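Local coordinates for phosphoserine aminotransferase (Bacillus circulans, PDB 2C0R), which catalyses the reversible, pyridoxal-phosphate-dependent transamination that interconverts 3-phosphohydroxypyruvate and phosphoserine, a step of serine biosynthesis that also has a counterpart in pyridoxine biosynthesis, at residues F8-A13 with S337-V342; G156-A161 with S296-T301; G172-D177 with N186-V191; S176-R181 with K197-S202. The protein carries 1 engineered substitution. All coordinates share one frame; numbering follows the deposited sequence.

Contact 1 (F8-A13 with S337-V342); sequences FNAGPA and SIYNAV
Tyr339 and Ala10 meet end-on: the phenol reaches the 8-13 loop with the rim of its ring, and OH donates to Ala10 O at 2.7 Å, the donor tilted 35° from the carbonyl plane. Beside that bond Asn9 O lies at the ring's edge, 3.6 Å from Tyr339 CE1, while Ala13 CB approaches Tyr339 CD1 obliquely at 3.6 Å. Tyr339 CB points toward the loop, and with CG anti to the carbonyl carbon (chi1 -57°) the phenol OH comes to Ala10 O. Phe8 forms the other end. Its ring takes Ile338 CG2 at the edge, in plane, 3.6 Å from CE2, and the Val342 side chain crosses that of Phe8 at about a right angle, CG1 4.2 Å from CE2. Ser337 sits in the middle. Its CB rests 3.3 Å from Phe8 O, its N gives that oxygen only a weak bond, and a water joins Phe8 O to OG; Asn299 binds both that OG and Tyr339 OH. Ser337 O is buried without a polar partner. The pairing joins the N-terminal loop to the turn before helix 344-361 in the second shell of a class-V aminotransferase's cofactor site, Tyr339 touching Thr153 and the cofactor-bearing Lys197.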
loop_
_atom_site.group_PDB
_atom_site.type_symbol
_atom_site.label_atom_id
_atom_site.label_comp_id
_atom_site.label_asym_id
_atom_site.label_seq_id
_atom_site.Cartn_x
_atom_site.Cartn_y
_atom_site.Cartn_z
ATOM N N PHE A 8 -5.175 -15.359 16.854
ATOM C CA PHE A 8 -5.519 -16.243 15.752
ATOM C C PHE A 8 -6.182 -15.490 14.602
ATOM O O PHE A 8 -6.856 -16.087 13.780
ATOM C CB PHE A 8 -6.446 -17.364 16.254
ATOM C CG PHE A 8 -5.661 -18.382 17.085
ATOM C CD1 PHE A 8 -5.629 -18.199 18.450
ATOM C CD2 PHE A 8 -5.015 -19.451 16.512
ATOM C CE1 PHE A 8 -4.935 -19.098 19.246
ATOM C CE2 PHE A 8 -4.305 -20.361 17.291
ATOM C CZ PHE A 8 -4.278 -20.184 18.677
ATOM N N ASN A 9 -5.926 -14.196 14.491
ATOM C CA ASN A 9 -6.444 -13.409 13.412
ATOM C C ASN A 9 -5.985 -13.978 12.058
ATOM O O ASN A 9 -4.870 -14.495 11.908
ATOM C CB ASN A 9 -5.898 -11.979 13.485
ATOM C CG ASN A 9 -6.687 -11.087 14.403
ATOM O OD1 ASN A 9 -6.140 -10.153 15.001
ATOM N ND2 ASN A 9 -7.974 -11.326 14.507
ATOM N N ALA A 10 -6.872 -13.818 11.084
ATOM C CA ALA A 10 -6.742 -14.425 9.763
ATOM C C ALA A 10 -6.056 -13.494 8.787
ATOM O O ALA A 10 -5.769 -13.933 7.688
ATOM C CB ALA A 10 -8.129 -14.813 9.227
ATOM N N GLY A 11 -5.765 -12.230 9.119
ATOM C CA GLY A 11 -5.226 -11.354 8.048
ATOM C C GLY A 11 -5.713 -9.927 8.266
ATOM O O GLY A 11 -6.940 -9.802 8.079
ATOM N N PRO A 12 -4.960 -8.909 8.629
ATOM C CA PRO A 12 -3.580 -8.954 9.167
ATOM C C PRO A 12 -3.536 -9.867 10.373
ATOM O O PRO A 12 -4.578 -10.315 10.896
ATOM C CB PRO A 12 -3.318 -7.525 9.602
ATOM C CG PRO A 12 -4.235 -6.696 8.710
ATOM C CD PRO A 12 -5.489 -7.530 8.594
ATOM N N ALA A 13 -2.348 -10.278 10.757
ATOM C CA ALA A 13 -2.152 -11.419 11.628
ATOM C C ALA A 13 -0.871 -11.259 12.414
ATOM O O ALA A 13 -0.142 -10.278 12.303
ATOM C CB ALA A 13 -2.065 -12.669 10.748
ATOM N N SER A 337 -6.387 -19.388 12.759
ATOM C CA SER A 337 -5.332 -19.091 11.784
ATOM C C SER A 337 -3.971 -19.171 12.456
ATOM O O SER A 337 -3.804 -18.549 13.523
ATOM C CB SER A 337 -5.605 -17.710 11.179
ATOM O OG SER A 337 -6.839 -17.718 10.473
ATOM N N ILE A 338 -3.100 -19.978 11.857
ATOM C CA ILE A 338 -1.910 -20.413 12.581
ATOM C C ILE A 338 -0.676 -20.262 11.708
ATOM O O ILE A 338 0.218 -21.102 11.618
ATOM C CB ILE A 338 -2.068 -21.847 13.112
ATOM C CG1 ILE A 338 -2.550 -22.798 12.008
ATOM C CG2 ILE A 338 -3.001 -21.876 14.319
ATOM C CD1 ILE A 338 -2.516 -24.253 12.547
ATOM N N TYR A 339 -0.657 -19.083 11.044
ATOM C CA TYR A 339 0.457 -18.684 10.222
ATOM C C TYR A 339 1.790 -18.802 10.931
ATOM O O TYR A 339 1.805 -18.979 12.142
ATOM C CB TYR A 339 0.273 -17.203 9.834
ATOM C CG TYR A 339 -1.041 -16.984 9.134
ATOM C CD1 TYR A 339 -1.980 -16.100 9.628
ATOM C CD2 TYR A 339 -1.337 -17.652 7.960
ATOM C CE1 TYR A 339 -3.170 -15.874 9.003
ATOM C CE2 TYR A 339 -2.543 -17.447 7.298
ATOM C CZ TYR A 339 -3.445 -16.578 7.834
ATOM O OH TYR A 339 -4.639 -16.340 7.202
ATOM N N ASN A 340 2.883 -18.706 10.155
ATOM C CA ASN A 340 4.198 -18.977 10.716
ATOM C C ASN A 340 4.478 -18.375 12.085
ATOM O O ASN A 340 4.973 -19.082 12.966
ATOM C CB ASN A 340 5.366 -18.451 9.872
ATOM C CG ASN A 340 5.531 -19.099 8.505
ATOM O OD1 ASN A 340 4.939 -20.124 8.193
ATOM N ND2 ASN A 340 6.337 -18.456 7.651
ATOM N N ALA A 341 4.149 -17.105 12.283
ATOM C CA ALA A 341 4.504 -16.400 13.495
ATOM C C ALA A 341 3.561 -16.701 14.649
ATOM O O ALA A 341 3.917 -16.318 15.775
ATOM C CB ALA A 341 4.516 -14.887 13.263
ATOM N N VAL A 342 2.468 -17.407 14.470
ATOM C CA VAL A 342 1.621 -17.794 15.619
ATOM C C VAL A 342 2.407 -18.833 16.412
ATOM O O VAL A 342 2.776 -19.877 15.843
ATOM C CB VAL A 342 0.273 -18.338 15.115
ATOM C CG1 VAL A 342 -0.519 -18.825 16.324
ATOM C CG2 VAL A 342 -0.491 -17.267 14.340
HETATM O O HOH W 1 -8.837 -16.993 12.185
#

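Contact 2 (G156-A161 with S296-T301); sequences GAQFKA and SDMNIT
Gly156 and Gln158 bring the 156-161 segment alongside the turn that leads into strand 299-303, joined by a backbone bond from Ser296 N to Gly156 O (3.0 Å) whose donor sits 41° out of the carbonyl plane. Water 2 extends this join, donating to Gly156 O and accepting from Thr301 N. Gly156 CA packs 3.2 Å from Asn299 O, and a side chain there would run into Thr301 OG1; its positive phi (87°) points to glycine as well. Gln158 supplies the main side-chain grip. With CG anti to the backbone N and the chain extended, it lays CB against Ser296 CA at 3.5 Å and carries OE1 to Asp297 N, a nearly straight bond of 2.9 Å. The other end of that amide, NE2, is bonded to Asp177. Gly156 and Ala157 form a G1 beta bulge in the short hairpin of strands 151-152 and 157-158, whereas Ser296 makes an ST turn and ST motif: its OG accepts from Met298 N at 2.9 Å and from Asn299 N at 3.0 Å. Ser296 CB meanwhile touches Gly156 O at 3.2 Å, and OG is bonded to Asn151 too. An alanine in place of Ser296 would probably leave the amides of Met298 and Asn299, and Asn151, without their common mate, and the turn less firmly held. Asn151 also binds Asn299, Asp297 forms a salt bridge with Arg269, and Thr301 OG1 is tied to the Glu155 carbonyl.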
loop_
_atom_site.group_PDB
_atom_site.type_symbol
_atom_site.label_atom_id
_atom_site.label_comp_id
_atom_site.label_asym_id
_atom_site.label_seq_id
_atom_site.Cartn_x
_atom_site.Cartn_y
_atom_site.Cartn_z
ATOM N N GLY A 156 -10.516 -23.231 4.800
ATOM C CA GLY A 156 -9.587 -24.045 5.560
ATOM C C GLY A 156 -9.049 -25.234 4.757
ATOM O O GLY A 156 -8.660 -26.239 5.348
ATOM N N ALA A 157 -8.967 -25.128 3.429
ATOM C CA ALA A 157 -8.484 -26.190 2.576
ATOM C C ALA A 157 -7.144 -25.745 1.978
ATOM O O ALA A 157 -6.896 -24.542 1.766
ATOM C CB ALA A 157 -9.445 -26.545 1.451
ATOM N N GLN A 158 -6.279 -26.700 1.676
ATOM C CA GLN A 158 -4.953 -26.381 1.169
ATOM C C GLN A 158 -4.438 -27.487 0.251
ATOM O O GLN A 158 -4.522 -28.688 0.607
ATOM C CB GLN A 158 -4.005 -26.240 2.377
ATOM C CG GLN A 158 -2.598 -25.815 1.916
ATOM C CD GLN A 158 -1.731 -25.659 3.167
ATOM O OE1 GLN A 158 -1.946 -26.375 4.190
ATOM N NE2 GLN A 158 -0.773 -24.731 3.129
ATOM N N PHE A 159 -3.907 -27.123 -0.896
ATOM C CA PHE A 159 -3.214 -28.094 -1.731
ATOM C C PHE A 159 -1.874 -28.483 -1.140
ATOM O O PHE A 159 -1.130 -27.632 -0.667
ATOM C CB PHE A 159 -2.917 -27.531 -3.142
ATOM C CG PHE A 159 -4.135 -27.415 -4.023
ATOM C CD1 PHE A 159 -4.735 -26.214 -4.308
ATOM C CD2 PHE A 159 -4.711 -28.582 -4.580
ATOM C CE1 PHE A 159 -5.845 -26.116 -5.135
ATOM C CE2 PHE A 159 -5.824 -28.486 -5.416
ATOM C CZ PHE A 159 -6.410 -27.249 -5.686
ATOM N N LYS A 160 -1.615 -29.787 -1.225
ATOM C CA LYS A 160 -0.290 -30.254 -0.806
ATOM C C LYS A 160 0.696 -30.288 -1.964
ATOM O O LYS A 160 1.884 -30.418 -1.751
ATOM C CB LYS A 160 -0.333 -31.678 -0.261
ATOM C CG LYS A 160 -1.332 -31.805 0.903
ATOM C CD LYS A 160 -1.241 -33.274 1.367
ATOM C CE LYS A 160 -2.565 -33.710 1.985
ATOM N NZ LYS A 160 -2.806 -32.938 3.211
ATOM N N ALA A 161 0.198 -30.226 -3.183
ATOM C CA ALA A 161 1.030 -30.333 -4.367
ATOM C C ALA A 161 0.296 -29.638 -5.510
ATOM O O ALA A 161 -0.922 -29.475 -5.459
ATOM C CB ALA A 161 1.284 -31.785 -4.758
ATOM N N SER A 296 -6.005 -27.558 5.734
ATOM C CA SER A 296 -4.943 -26.561 5.784
ATOM C C SER A 296 -4.166 -26.592 7.082
ATOM O O SER A 296 -4.728 -26.790 8.152
ATOM C CB SER A 296 -5.612 -25.195 5.640
ATOM O OG SER A 296 -4.667 -24.142 5.800
ATOM N N ASP A 297 -2.870 -26.346 6.964
ATOM C CA ASP A 297 -2.020 -26.151 8.129
ATOM C C ASP A 297 -1.928 -24.667 8.472
ATOM O O ASP A 297 -1.207 -24.372 9.419
ATOM C CB ASP A 297 -0.606 -26.678 7.955
ATOM C CG ASP A 297 -0.516 -28.167 8.301
ATOM O OD1 ASP A 297 -1.545 -28.810 8.604
ATOM O OD2 ASP A 297 0.600 -28.708 8.254
ATOM N N MET A 298 -2.605 -23.798 7.763
ATOM C CA MET A 298 -2.565 -22.364 8.025
ATOM C C MET A 298 -3.876 -21.862 8.617
ATOM O O MET A 298 -3.862 -20.941 9.417
ATOM C CB MET A 298 -2.303 -21.579 6.719
ATOM C CG MET A 298 -0.911 -21.866 6.136
ATOM S SD MET A 298 0.370 -20.879 6.925
ATOM C CE MET A 298 1.037 -22.035 8.129
ATOM N N ASN A 299 -5.009 -22.383 8.153
ATOM C CA ASN A 299 -6.317 -21.928 8.641
ATOM C C ASN A 299 -7.149 -23.178 8.946
ATOM O O ASN A 299 -7.572 -23.852 8.019
ATOM C CB ASN A 299 -7.077 -21.013 7.649
ATOM C CG ASN A 299 -6.204 -19.886 7.125
ATOM O OD1 ASN A 299 -5.550 -20.016 6.092
ATOM N ND2 ASN A 299 -6.222 -18.772 7.855
ATOM N N ILE A 300 -7.326 -23.430 10.237
ATOM C CA ILE A 300 -8.077 -24.616 10.639
ATOM C C ILE A 300 -9.496 -24.242 10.952
ATOM O O ILE A 300 -9.781 -23.462 11.850
ATOM C CB ILE A 300 -7.404 -25.233 11.857
ATOM C CG1 ILE A 300 -5.973 -25.648 11.521
ATOM C CG2 ILE A 300 -8.268 -26.350 12.408
ATOM C CD1 ILE A 300 -5.276 -26.385 12.653
ATOM N N THR A 301 -10.401 -24.822 10.170
ATOM C CA THR A 301 -11.805 -24.431 10.335
ATOM C C THR A 301 -12.561 -25.576 10.962
ATOM O O THR A 301 -12.319 -26.760 10.712
ATOM C CB THR A 301 -12.393 -24.027 8.982
ATOM O OG1 THR A 301 -12.107 -25.102 8.059
ATOM C CG2 THR A 301 -11.701 -22.754 8.464
HETATM O O HOH W 2 -9.215 -26.777 8.064
#

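Contact 3 (G172-D177 with N186-V191); sequences GDMSSD and NQFGLV. With PLP (pyridoxal-5'-phosphate), chain C.
Asp173 OD1 is gripped twice by Ser175: OG donates at 2.7 Å to the syn lone pair, and the backbone N, at 2.9 Å, comes in nearly along the C-O axis to make an Asx turn. Asp173 CB points away from 186-191, and with CG anti to the backbone N (chi1 177°) OD2 comes within 2.6 Å of the pyridoxal phosphate N1. Ser175 CB lies over one face of the pyridine ring, and its OG is also bonded to Gly194 N. The strands themselves meet behind this site. Gly172 pairs with Val191 in a parallel bridge, Gly172 N donating to Leu190 O (3.0 Å) in the carbonyl plane, while Val191 CA makes a CH...O contact with Gly172 O. A side chain at Gly172 would collide with Phe188 CE2. Beyond the glycine, Met174 extends from a CG anti to its carbonyl carbon and meets Phe188 tip to tip, CE to CZ 3.4 Å. Val191 CG1 lies over one face of that ring near its rim, and stands 4.0 Å from Met174 CE. Strands 170-173 and 190-194 are neighbours in the central seven-stranded sheet. The C-terminal end of a central strand thus delivers an aspartate, fixed in rotation by Ser175, to the pyridine nitrogen, as in other fold type I enzymes, where this partner probably helps the ring take up electrons during transamination.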
loop_
_atom_site.group_PDB
_atom_site.type_symbol
_atom_site.label_atom_id
_atom_site.label_comp_id
_atom_site.label_asym_id
_atom_site.label_seq_id
_atom_site.Cartn_x
_atom_site.Cartn_y
_atom_site.Cartn_z
ATOM N N GLY A 172 -0.339 -18.978 -8.901
ATOM C CA GLY A 172 -0.865 -19.390 -7.581
ATOM C C GLY A 172 -1.047 -18.169 -6.676
ATOM O O GLY A 172 -0.114 -17.414 -6.440
ATOM N N ASP A 173 -2.270 -18.069 -6.174
ATOM C CA ASP A 173 -2.509 -17.168 -5.053
ATOM C C ASP A 173 -2.104 -17.872 -3.762
ATOM O O ASP A 173 -2.838 -18.716 -3.284
ATOM C CB ASP A 173 -3.998 -16.827 -5.004
ATOM C CG ASP A 173 -4.378 -15.944 -3.831
ATOM O OD1 ASP A 173 -3.507 -15.576 -3.014
ATOM O OD2 ASP A 173 -5.576 -15.593 -3.743
ATOM N N MET A 174 -0.934 -17.546 -3.244
ATOM C CA MET A 174 -0.421 -18.122 -2.031
ATOM C C MET A 174 -0.535 -17.127 -0.880
ATOM O O MET A 174 0.277 -17.219 0.053
ATOM C CB MET A 174 1.031 -18.515 -2.238
ATOM C CG MET A 174 1.221 -19.571 -3.290
ATOM S SD MET A 174 2.939 -20.166 -3.319
ATOM C CE MET A 174 2.754 -21.538 -4.471
ATOM N N SER A 175 -1.512 -16.223 -0.961
ATOM C CA SER A 175 -1.570 -15.234 0.121
ATOM C C SER A 175 -1.525 -15.816 1.543
ATOM O O SER A 175 -0.786 -15.303 2.398
ATOM C CB SER A 175 -2.860 -14.434 0.006
ATOM O OG SER A 175 -2.854 -13.655 -1.204
ATOM N N SER A 176 -2.262 -16.898 1.789
ATOM C CA SER A 176 -2.319 -17.377 3.160
ATOM C C SER A 176 -1.366 -18.533 3.439
ATOM O O SER A 176 -1.437 -19.063 4.559
ATOM C CB SER A 176 -3.761 -17.672 3.513
ATOM O OG SER A 176 -4.365 -18.530 2.567
ATOM N N ASP A 177 -0.451 -18.878 2.536
ATOM C CA ASP A 177 0.517 -19.929 2.921
ATOM C C ASP A 177 1.900 -19.693 2.313
ATOM O O ASP A 177 2.800 -20.525 2.442
ATOM C CB ASP A 177 0.028 -21.340 2.635
ATOM C CG ASP A 177 0.042 -21.765 1.173
ATOM O OD1 ASP A 177 0.470 -20.997 0.304
ATOM O OD2 ASP A 177 -0.394 -22.913 0.939
ATOM N N ASN A 186 9.751 -23.195 -9.758
ATOM C CA ASN A 186 9.776 -23.422 -11.205
ATOM C C ASN A 186 8.510 -24.056 -11.752
ATOM O O ASN A 186 8.288 -24.055 -12.980
ATOM C CB ASN A 186 10.956 -24.342 -11.527
ATOM C CG ASN A 186 12.261 -23.701 -11.140
ATOM O OD1 ASN A 186 12.635 -22.695 -11.716
ATOM N ND2 ASN A 186 12.964 -24.287 -10.166
ATOM N N GLN A 187 7.626 -24.588 -10.921
ATOM C CA GLN A 187 6.348 -25.021 -11.448
ATOM C C GLN A 187 5.463 -23.839 -11.894
ATOM O O GLN A 187 4.520 -24.065 -12.652
ATOM C CB GLN A 187 5.538 -25.791 -10.391
ATOM C CG GLN A 187 6.054 -27.176 -10.125
ATOM C CD GLN A 187 5.086 -27.987 -9.307
ATOM O OE1 GLN A 187 4.944 -27.739 -8.104
ATOM N NE2 GLN A 187 4.413 -28.951 -9.950
ATOM N N PHE A 188 5.777 -22.662 -11.394
ATOM C CA PHE A 188 4.880 -21.520 -11.563
ATOM C C PHE A 188 5.387 -20.492 -12.512
ATOM O O PHE A 188 6.599 -20.225 -12.550
ATOM C CB PHE A 188 4.690 -20.800 -10.211
ATOM C CG PHE A 188 3.849 -21.624 -9.234
ATOM C CD1 PHE A 188 4.469 -22.520 -8.388
ATOM C CD2 PHE A 188 2.468 -21.490 -9.221
ATOM C CE1 PHE A 188 3.701 -23.305 -7.527
ATOM C CE2 PHE A 188 1.696 -22.232 -8.347
ATOM C CZ PHE A 188 2.324 -23.137 -7.494
ATOM N N GLY A 189 4.474 -19.846 -13.221
ATOM C CA GLY A 189 4.946 -18.648 -13.937
ATOM C C GLY A 189 4.827 -17.438 -13.018
ATOM O O GLY A 189 5.519 -16.427 -13.162
ATOM N N LEU A 190 3.913 -17.481 -12.059
ATOM C CA LEU A 190 3.678 -16.324 -11.181
ATOM C C LEU A 190 3.074 -16.814 -9.862
ATOM O O LEU A 190 2.121 -17.590 -9.868
ATOM C CB LEU A 190 2.730 -15.294 -11.802
ATOM C CG LEU A 190 2.561 -13.951 -11.075
ATOM C CD1 LEU A 190 2.291 -12.898 -12.152
ATOM C CD2 LEU A 190 1.432 -13.967 -10.065
ATOM N N VAL A 191 3.631 -16.394 -8.747
ATOM C CA VAL A 191 2.998 -16.619 -7.453
ATOM C C VAL A 191 2.828 -15.277 -6.774
ATOM O O VAL A 191 3.646 -14.350 -6.916
ATOM C CB VAL A 191 3.774 -17.551 -6.507
ATOM C CG1 VAL A 191 3.998 -18.920 -7.174
ATOM C CG2 VAL A 191 5.116 -17.021 -6.105
HETATM N N1 PLP C . -6.369 -14.402 -1.518
HETATM C C2 PLP C . -6.292 -15.092 -0.346
HETATM C C2A PLP C . -6.000 -16.588 -0.444
HETATM C C3 PLP C . -6.453 -14.457 0.850
HETATM O O3 PLP C . -6.318 -15.123 2.028
HETATM C C4 PLP C . -6.624 -13.082 0.850
HETATM C C4A PLP C . -6.802 -12.362 2.188
HETATM C C5 PLP C . -6.780 -12.418 -0.348
HETATM C C6 PLP C . -6.569 -13.046 -1.534
HETATM C C5A PLP C . -7.141 -10.926 -0.368
HETATM O O4P PLP C . -6.008 -10.147 0.002
HETATM P P PLP C . -6.064 -8.556 0.068
HETATM O O1P PLP C . -4.645 -8.125 0.311
HETATM O O2P PLP C . -6.982 -8.261 1.235
HETATM O O3P PLP C . -6.625 -8.098 -1.231
#

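Contact 4 (S176-R181 with K197-S202); sequences SDILSR and KNLGPS. With PLP (pyridoxal-5'-phosphate), chain C.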
loop_
_atom_site.group_PDB
_atom_site.type_symbol
_atom_site.label_atom_id
_atom_site.label_comp_id
_atom_site.label_asym_id
_atom_site.label_seq_id
_atom_site.Cartn_x
_atom_site.Cartn_y
_atom_site.Cartn_z
ATOM N N SER A 176 -2.262 -16.898 1.789
ATOM C CA SER A 176 -2.319 -17.377 3.160
ATOM C C SER A 176 -1.366 -18.533 3.439
ATOM O O SER A 176 -1.437 -19.063 4.559
ATOM C CB SER A 176 -3.761 -17.672 3.513
ATOM O OG SER A 176 -4.365 -18.530 2.567
ATOM N N ASP A 177 -0.451 -18.878 2.536
ATOM C CA ASP A 177 0.517 -19.929 2.921
ATOM C C ASP A 177 1.900 -19.693 2.313
ATOM O O ASP A 177 2.800 -20.525 2.442
ATOM C CB ASP A 177 0.028 -21.340 2.635
ATOM C CG ASP A 177 0.042 -21.765 1.173
ATOM O OD1 ASP A 177 0.470 -20.997 0.304
ATOM O OD2 ASP A 177 -0.394 -22.913 0.939
ATOM N N ILE A 178 2.166 -18.540 1.666
ATOM C CA ILE A 178 3.485 -18.378 1.062
ATOM C C ILE A 178 4.564 -18.378 2.110
ATOM O O ILE A 178 4.451 -17.755 3.182
ATOM C CB ILE A 178 3.534 -17.083 0.219
ATOM C CG1 ILE A 178 4.685 -17.179 -0.798
ATOM C CG2 ILE A 178 3.620 -15.867 1.112
ATOM C CD1 ILE A 178 4.700 -16.032 -1.785
ATOM N N LEU A 179 5.650 -19.062 1.823
ATOM C CA LEU A 179 6.786 -19.257 2.737
ATOM C C LEU A 179 6.377 -19.907 4.063
ATOM O O LEU A 179 7.019 -19.693 5.080
ATOM C CB LEU A 179 7.555 -17.943 2.985
ATOM C CG LEU A 179 7.931 -17.147 1.754
ATOM C CD1 LEU A 179 8.838 -15.972 2.185
ATOM C CD2 LEU A 179 8.638 -17.978 0.680
ATOM N N SER A 180 5.364 -20.780 3.974
ATOM C CA SER A 180 5.051 -21.678 5.088
ATOM C C SER A 180 5.642 -23.060 4.846
ATOM O O SER A 180 5.651 -23.894 5.767
ATOM C CB SER A 180 3.548 -21.837 5.269
ATOM O OG SER A 180 2.944 -22.461 4.168
ATOM N N ARG A 181 6.125 -23.293 3.634
ATOM C CA ARG A 181 6.508 -24.641 3.253
ATOM C C ARG A 181 7.378 -24.558 2.009
ATOM O O ARG A 181 7.174 -23.642 1.219
ATOM C CB ARG A 181 5.283 -25.539 2.976
ATOM C CG ARG A 181 4.241 -24.965 2.041
ATOM C CD ARG A 181 3.432 -25.960 1.215
ATOM N NE ARG A 181 2.376 -25.194 0.521
ATOM C CZ ARG A 181 1.238 -25.769 0.125
ATOM N NH1 ARG A 181 0.277 -25.073 -0.492
ATOM N NH2 ARG A 181 1.078 -27.085 0.355
ATOM N N LYS A 197 -0.852 -11.880 5.603
ATOM C CA LYS A 197 -1.389 -13.105 6.159
ATOM C C LYS A 197 -0.203 -13.829 6.791
ATOM O O LYS A 197 0.002 -13.977 7.982
ATOM C CB LYS A 197 -2.018 -13.959 5.088
ATOM C CG LYS A 197 -3.516 -13.941 4.925
ATOM C CD LYS A 197 -3.984 -12.587 4.460
ATOM C CE LYS A 197 -5.502 -12.542 4.522
ATOM N NZ LYS A 197 -6.166 -12.973 3.271
ATOM N N ASN A 198 0.668 -14.335 5.917
ATOM C CA ASN A 198 1.653 -15.250 6.477
ATOM C C ASN A 198 2.980 -14.557 6.706
ATOM O O ASN A 198 3.782 -15.130 7.448
ATOM C CB ASN A 198 1.892 -16.510 5.622
ATOM C CG ASN A 198 2.724 -17.477 6.418
ATOM O OD1 ASN A 198 2.482 -17.590 7.625
ATOM N ND2 ASN A 198 3.686 -18.183 5.874
ATOM N N LEU A 199 3.168 -13.376 6.135
ATOM C CA LEU A 199 4.400 -12.646 6.488
ATOM C C LEU A 199 4.084 -11.649 7.593
ATOM O O LEU A 199 4.826 -11.553 8.590
ATOM C CB LEU A 199 4.993 -12.047 5.203
ATOM C CG LEU A 199 5.024 -13.137 4.093
ATOM C CD1 LEU A 199 5.468 -12.561 2.764
ATOM C CD2 LEU A 199 5.910 -14.304 4.522
ATOM N N GLY A 200 2.979 -10.932 7.464
ATOM C CA GLY A 200 2.496 -10.026 8.482
ATOM C C GLY A 200 2.393 -8.587 8.079
ATOM O O GLY A 200 1.447 -7.939 8.459
ATOM N N PRO A 201 3.320 -7.933 7.408
ATOM C CA PRO A 201 3.098 -6.500 7.111
ATOM C C PRO A 201 1.924 -6.216 6.169
ATOM O O PRO A 201 1.814 -6.981 5.221
ATOM C CB PRO A 201 4.393 -6.100 6.405
ATOM C CG PRO A 201 5.352 -7.222 6.566
ATOM C CD PRO A 201 4.601 -8.464 6.951
ATOM N N SER A 202 1.039 -5.216 6.267
ATOM C CA SER A 202 -0.067 -4.977 5.335
ATOM C C SER A 202 0.321 -3.887 4.339
ATOM O O SER A 202 1.172 -3.073 4.703
ATOM C CB SER A 202 -1.360 -4.573 6.044
ATOM O OG SER A 202 -2.450 -4.492 5.151
HETATM N N1 PLP C . -6.369 -14.402 -1.518
HETATM C C2 PLP C . -6.292 -15.092 -0.346
HETATM C C2A PLP C . -6.000 -16.588 -0.444
HETATM C C3 PLP C . -6.453 -14.457 0.850
HETATM O O3 PLP C . -6.318 -15.123 2.028
HETATM C C4 PLP C . -6.624 -13.082 0.850
HETATM C C4A PLP C . -6.802 -12.362 2.188
HETATM C C5 PLP C . -6.780 -12.418 -0.348
HETATM C C6 PLP C . -6.569 -13.046 -1.534
HETATM C C5A PLP C . -7.141 -10.926 -0.368
HETATM O O4P PLP C . -6.008 -10.147 0.002
HETATM P P PLP C . -6.064 -8.556 0.068
HETATM O O1P PLP C . -4.645 -8.125 0.311
HETATM O O2P PLP C . -6.982 -8.261 1.235
HETATM O O3P PLP C . -6.625 -8.098 -1.231
#
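Lys197 packs against Ser176 on its way to the cofactor, CB lying 3.9 Å from Ser176 CA, with CG against Ser176 CB. The lysine chain bends at chi2 and chi4, and at its end NZ is covalently joined to pyridoxal phosphate C4A at 1.4 Å. The same NZ lies close to the ring oxygen O3, in a bond so short that its details are doubtful. Ser176 in turn sits near O3 and has Thr153 as the partner of its hydroxyl.

Among the polar bonds, Asn198 ND2 donates to Ile178 O at 2.8 Å and 171°. The acceptor lies in the amide plane of Asn198, although the donor stands 40° above the plane of the Ile178 carbonyl. OD1 at the other end accepts from Asn340 N. Asp177 O, at the start of a type II turn, is held from Ser180 by both OG (2.6 Å) and N (3.0 Å), and Arg181 NH1 forms a salt bridge with Asp177 OD2 at 2.7 Å. An alanine in place of Asn198 would probably leave the Ile178 carbonyl and the Asn340 amide without their mate, and the turn would be less tightly held.

The apolar contact rests on Leu199, which crosses both Ile178 and Leu179 obliquely, CD1 lying 4.1 Å from Ile178 CG2.

The chemistry therefore divides: the lysine is covalently joined to the cofactor, consistent with the Schiff base usual for this family, while the neighbouring asparagine holds the adjoining loop by a directional bond.

Overall arrangement
All four contacts are buried, and contacts 2, 3 and 4 lie within the chain loop closed by contact 1. Contacts 3 and 4 share Ser176 and Asp177 and both reach the cofactor, but the former draws on the central sheet and a parallel bridge, the latter on loops alone. Contact 2 is tied to both sides: Gln158 meets Asp177, and Met298 O bonds Ile338 N of contact 1. Contacts 1 and 4 are the closest pair, centres about 8 Å apart, joined through Asn340. Their segments reach the second subunit, unlike those of contacts 2 and 3. Aromatic packing marks contacts 1 and 3, amide and hydroxyl bonding contact 2, a covalent cofactor link and directional amide bond contact 4.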